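Local atomic coordinates of iron-sulfur cluster assembly scaffold protein NifU (Fervidobacterium islandicum, PDB entry 6A6F), a protein that probably serves as a scaffold or sulfur-transfer partner in SUF-type iron-sulfur cluster assembly and carries a bound zinc ion. Residues A[43-57]-A[69-81]. Residues are numbered along the deposited sequence; the frame is centred on the assembly and turned at random.
Sequences LYFLFDGDKIVDVKF and TNVMIEQIIGKTK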
# COMPACT_ATOMS: atom_id res chain seq x y z
N LEU A 43 14.55 5.01 -4.33
CA LEU A 43 15.44 3.89 -4.40
C LEU A 43 16.82 4.24 -3.81
O LEU A 43 17.40 5.26 -4.14
CB LEU A 43 15.59 3.45 -5.84
CG LEU A 43 14.35 3.04 -6.59
CD1 LEU A 43 14.74 2.73 -8.04
CD2 LEU A 43 13.80 1.80 -5.92
N TYR A 44 17.37 3.33 -3.02
CA TYR A 44 18.73 3.47 -2.40
C TYR A 44 19.64 2.38 -3.00
O TYR A 44 19.25 1.23 -3.02
CB TYR A 44 18.67 3.26 -0.86
CG TYR A 44 17.89 4.33 -0.17
CD1 TYR A 44 16.54 4.27 -0.11
CD2 TYR A 44 18.53 5.46 0.36
CE1 TYR A 44 15.80 5.27 0.50
CE2 TYR A 44 17.79 6.48 0.94
CZ TYR A 44 16.42 6.36 0.99
OH TYR A 44 15.66 7.33 1.55
N PHE A 45 20.83 2.73 -3.50
CA PHE A 45 21.73 1.75 -4.12
C PHE A 45 23.08 1.68 -3.42
O PHE A 45 23.61 2.73 -3.01
CB PHE A 45 22.01 2.10 -5.59
CG PHE A 45 20.80 2.09 -6.47
CD1 PHE A 45 19.99 3.20 -6.55
CD2 PHE A 45 20.51 0.99 -7.25
CE1 PHE A 45 18.89 3.21 -7.39
CE2 PHE A 45 19.41 0.98 -8.08
CZ PHE A 45 18.61 2.10 -8.15
N LEU A 46 23.64 0.46 -3.32
CA LEU A 46 25.07 0.25 -3.14
C LEU A 46 25.55 -0.52 -4.35
O LEU A 46 24.90 -1.52 -4.74
CB LEU A 46 25.43 -0.61 -1.91
CG LEU A 46 25.13 0.02 -0.55
CD1 LEU A 46 25.30 -1.00 0.57
CD2 LEU A 46 26.04 1.20 -0.25
N PHE A 47 26.74 -0.13 -4.83
CA PHE A 47 27.42 -0.71 -5.98
C PHE A 47 28.84 -1.13 -5.59
O PHE A 47 29.44 -0.57 -4.66
CB PHE A 47 27.61 0.34 -7.09
CG PHE A 47 26.33 1.06 -7.52
CD1 PHE A 47 25.29 0.37 -8.04
CD2 PHE A 47 26.25 2.42 -7.48
CE1 PHE A 47 24.12 1.03 -8.47
CE2 PHE A 47 25.11 3.10 -7.89
CZ PHE A 47 24.03 2.40 -8.40
N ASP A 48 29.38 -2.06 -6.37
CA ASP A 48 30.79 -2.40 -6.33
C ASP A 48 31.22 -2.35 -7.78
O ASP A 48 31.09 -3.32 -8.54
CB ASP A 48 31.00 -3.79 -5.74
CG ASP A 48 32.49 -4.16 -5.64
OD1 ASP A 48 33.35 -3.30 -5.92
OD2 ASP A 48 32.80 -5.29 -5.27
N GLY A 49 31.68 -1.18 -8.18
CA GLY A 49 31.97 -0.91 -9.56
C GLY A 49 30.67 -0.95 -10.30
O GLY A 49 29.80 -0.13 -10.04
N ASP A 50 30.54 -1.89 -11.24
CA ASP A 50 29.33 -1.98 -12.04
C ASP A 50 28.32 -2.93 -11.45
O ASP A 50 27.21 -3.02 -11.97
CB ASP A 50 29.62 -2.39 -13.47
CG ASP A 50 30.31 -1.31 -14.23
OD1 ASP A 50 31.27 -0.71 -13.67
OD2 ASP A 50 29.92 -1.05 -15.40
N LYS A 51 28.70 -3.67 -10.41
CA LYS A 51 27.78 -4.63 -9.81
C LYS A 51 26.84 -3.91 -8.81
O LYS A 51 27.28 -3.08 -8.03
CB LYS A 51 28.53 -5.78 -9.15
CG LYS A 51 27.62 -6.80 -8.50
CD LYS A 51 28.34 -8.08 -8.12
CE LYS A 51 27.56 -8.82 -7.04
NZ LYS A 51 28.47 -9.62 -6.17
N ILE A 52 25.56 -4.26 -8.84
CA ILE A 52 24.56 -3.72 -7.89
C ILE A 52 24.62 -4.67 -6.70
O ILE A 52 24.25 -5.82 -6.82
CB ILE A 52 23.12 -3.72 -8.49
CG1 ILE A 52 23.02 -2.80 -9.71
CG2 ILE A 52 22.09 -3.28 -7.43
CD1 ILE A 52 21.81 -3.05 -10.56
N VAL A 53 25.09 -4.18 -5.58
CA VAL A 53 25.28 -4.99 -4.39
C VAL A 53 24.05 -4.99 -3.46
O VAL A 53 23.73 -5.99 -2.87
CB VAL A 53 26.48 -4.44 -3.58
CG1 VAL A 53 26.65 -5.23 -2.30
CG2 VAL A 53 27.74 -4.52 -4.40
N ASP A 54 23.42 -3.84 -3.31
CA ASP A 54 22.20 -3.73 -2.50
C ASP A 54 21.27 -2.68 -3.03
O ASP A 54 21.71 -1.67 -3.57
CB ASP A 54 22.53 -3.45 -1.04
CG ASP A 54 21.40 -3.86 -0.07
OD1 ASP A 54 20.25 -4.23 -0.50
OD2 ASP A 54 21.66 -3.80 1.14
N VAL A 55 19.97 -2.92 -2.88
CA VAL A 55 18.96 -1.97 -3.23
C VAL A 55 17.83 -2.06 -2.14
O VAL A 55 17.39 -3.12 -1.78
CB VAL A 55 18.37 -2.23 -4.62
CG1 VAL A 55 17.53 -1.06 -5.05
CG2 VAL A 55 19.45 -2.44 -5.68
N LYS A 56 17.41 -0.91 -1.66
CA LYS A 56 16.25 -0.78 -0.81
C LYS A 56 15.34 0.37 -1.37
O LYS A 56 15.76 1.20 -2.17
CB LYS A 56 16.67 -0.48 0.60
CG LYS A 56 17.34 -1.62 1.30
CD LYS A 56 17.37 -1.37 2.82
CE LYS A 56 18.13 -2.50 3.47
NZ LYS A 56 17.55 -3.79 3.06
N PHE A 57 14.08 0.39 -0.94
CA PHE A 57 13.21 1.48 -1.28
C PHE A 57 12.43 2.02 -0.08
O PHE A 57 12.03 1.26 0.84
CB PHE A 57 12.26 1.07 -2.38
CG PHE A 57 11.10 0.26 -1.92
CD1 PHE A 57 11.24 -1.09 -1.66
CD2 PHE A 57 9.87 0.85 -1.73
CE1 PHE A 57 10.16 -1.81 -1.18
CE2 PHE A 57 8.79 0.11 -1.27
CZ PHE A 57 8.94 -1.22 -1.02
N THR A 69 8.19 -2.86 -7.67
CA THR A 69 9.42 -2.47 -6.97
C THR A 69 10.17 -3.65 -6.32
O THR A 69 11.38 -3.79 -6.49
CB THR A 69 9.14 -1.41 -5.88
OG1 THR A 69 8.47 -0.27 -6.47
CG2 THR A 69 10.46 -0.93 -5.26
N ASN A 70 9.44 -4.50 -5.62
CA ASN A 70 10.04 -5.57 -4.95
C ASN A 70 10.55 -6.63 -5.93
O ASN A 70 11.59 -7.22 -5.68
CB ASN A 70 9.05 -6.19 -3.95
CG ASN A 70 8.97 -5.39 -2.66
OD1 ASN A 70 9.98 -5.09 -2.07
ND2 ASN A 70 7.75 -5.05 -2.22
N VAL A 71 9.80 -6.93 -6.99
CA VAL A 71 10.24 -7.94 -7.95
C VAL A 71 11.49 -7.39 -8.66
O VAL A 71 12.45 -8.11 -8.85
CB VAL A 71 9.15 -8.37 -8.91
CG1 VAL A 71 9.68 -9.25 -9.99
CG2 VAL A 71 8.03 -9.10 -8.15
N MET A 72 11.48 -6.11 -8.97
CA MET A 72 12.65 -5.47 -9.59
C MET A 72 13.91 -5.65 -8.73
O MET A 72 14.98 -6.08 -9.25
CB MET A 72 12.42 -4.01 -9.85
CG MET A 72 13.56 -3.28 -10.51
SD MET A 72 13.35 -1.50 -10.59
CE MET A 72 13.77 -0.96 -8.92
N ILE A 73 13.78 -5.30 -7.44
CA ILE A 73 14.93 -5.34 -6.55
C ILE A 73 15.45 -6.75 -6.46
O ILE A 73 16.64 -6.99 -6.57
CB ILE A 73 14.58 -4.77 -5.13
CG1 ILE A 73 14.38 -3.26 -5.31
CG2 ILE A 73 15.67 -5.10 -4.10
CD1 ILE A 73 13.79 -2.58 -4.10
N GLU A 74 14.55 -7.68 -6.25
CA GLU A 74 14.94 -9.09 -6.11
C GLU A 74 15.69 -9.56 -7.36
O GLU A 74 16.61 -10.38 -7.28
CB GLU A 74 13.68 -9.92 -5.88
CG GLU A 74 13.86 -11.40 -5.86
CD GLU A 74 12.51 -12.10 -5.86
OE1 GLU A 74 11.95 -12.29 -6.98
OE2 GLU A 74 12.00 -12.39 -4.76
N GLN A 75 15.29 -9.07 -8.52
CA GLN A 75 15.91 -9.53 -9.74
C GLN A 75 17.22 -8.78 -10.06
O GLN A 75 18.08 -9.36 -10.73
CB GLN A 75 14.93 -9.46 -10.90
CG GLN A 75 13.75 -10.43 -10.78
CD GLN A 75 14.23 -11.87 -10.66
OE1 GLN A 75 13.92 -12.58 -9.70
NE2 GLN A 75 15.05 -12.27 -11.59
N ILE A 76 17.38 -7.53 -9.65
CA ILE A 76 18.57 -6.78 -10.06
C ILE A 76 19.75 -6.87 -9.13
O ILE A 76 20.87 -6.55 -9.54
CB ILE A 76 18.33 -5.31 -10.38
CG1 ILE A 76 17.90 -4.47 -9.15
CG2 ILE A 76 17.36 -5.17 -11.54
CD1 ILE A 76 17.52 -3.03 -9.47
N ILE A 77 19.51 -7.28 -7.87
CA ILE A 77 20.61 -7.39 -6.93
C ILE A 77 21.58 -8.43 -7.45
O ILE A 77 21.18 -9.53 -7.75
CB ILE A 77 20.14 -7.70 -5.50
CG1 ILE A 77 19.58 -6.43 -4.88
CG2 ILE A 77 21.28 -8.17 -4.61
CD1 ILE A 77 19.03 -6.63 -3.48
N GLY A 78 22.85 -8.07 -7.48
CA GLY A 78 23.90 -8.96 -7.96
C GLY A 78 24.14 -8.87 -9.45
O GLY A 78 25.07 -9.49 -9.97
N LYS A 79 23.31 -8.15 -10.18
CA LYS A 79 23.56 -7.97 -11.61
C LYS A 79 24.42 -6.73 -11.81
O LYS A 79 24.59 -5.92 -10.88
CB LYS A 79 22.23 -7.78 -12.34
CG LYS A 79 21.19 -8.89 -12.13
CD LYS A 79 21.41 -10.10 -13.02
CE LYS A 79 20.16 -10.97 -13.17
NZ LYS A 79 19.80 -11.60 -11.86
N THR A 80 24.89 -6.53 -13.03
CA THR A 80 25.56 -5.29 -13.39
C THR A 80 24.57 -4.20 -13.71
O THR A 80 23.40 -4.43 -14.02
CB THR A 80 26.53 -5.46 -14.61
OG1 THR A 80 25.80 -5.88 -15.74
CG2 THR A 80 27.58 -6.51 -14.33
N LYS A 81 25.04 -2.97 -13.67
CA LYS A 81 24.23 -1.89 -14.12
C LYS A 81 23.63 -2.13 -15.50
O LYS A 81 22.44 -1.86 -15.71
CB LYS A 81 25.04 -0.63 -14.13
CG LYS A 81 25.27 -0.14 -12.73
CD LYS A 81 26.03 1.16 -12.74
CE LYS A 81 26.71 1.35 -11.40
NZ LYS A 81 27.37 2.66 -11.46
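Backbone hydrogen bonds join Ile52 to the chain that leaves helix 63-76. Ile52 N donates to Lys79 O (2.8 Å, nearly straight at 172°), and Gly78 N returns a bond to Ile52 O (2.7 Å). One step on, Lys81 N reaches Asp50 O (2.8 Å), completing a single bridge between Lys51 and Thr80 along the outer strand of the sheet. The type II turn Ile76–Lys79, with Gly78 at positive phi, brings these groups to the strand.

Apolar packing continues toward Phe57, with strand 51-57 and helix 69-76 running nearly antiparallel (169°). Val55 CG1 rests on Ile73 CG1 (3.9 Å), while its CG2 passes Ile77 CG1. Leu43 and Met72 meet tip to tip through CD1 and CE. With CG2 anti to the backbone N, Thr69 turns this methyl over one face of the Phe57 ring, offset toward the rim; Thr69 OG1 is hydrogen-bonded to Ser65 O, within the same helix.

At the hairpin end, Lys81 stretches its extended chain across Phe47. CE sits over the ring centre (3.8 Å from the centroid) and NZ makes a cation-pi contact on the same face (4.2 Å).

Helix 63-76 thus packs on the sheet of the NifU-like fold through a hydrocarbon layer, whereas its exit is fixed by directional backbone bonds and a lysine whose charge is probably eased by the Phe47 ring.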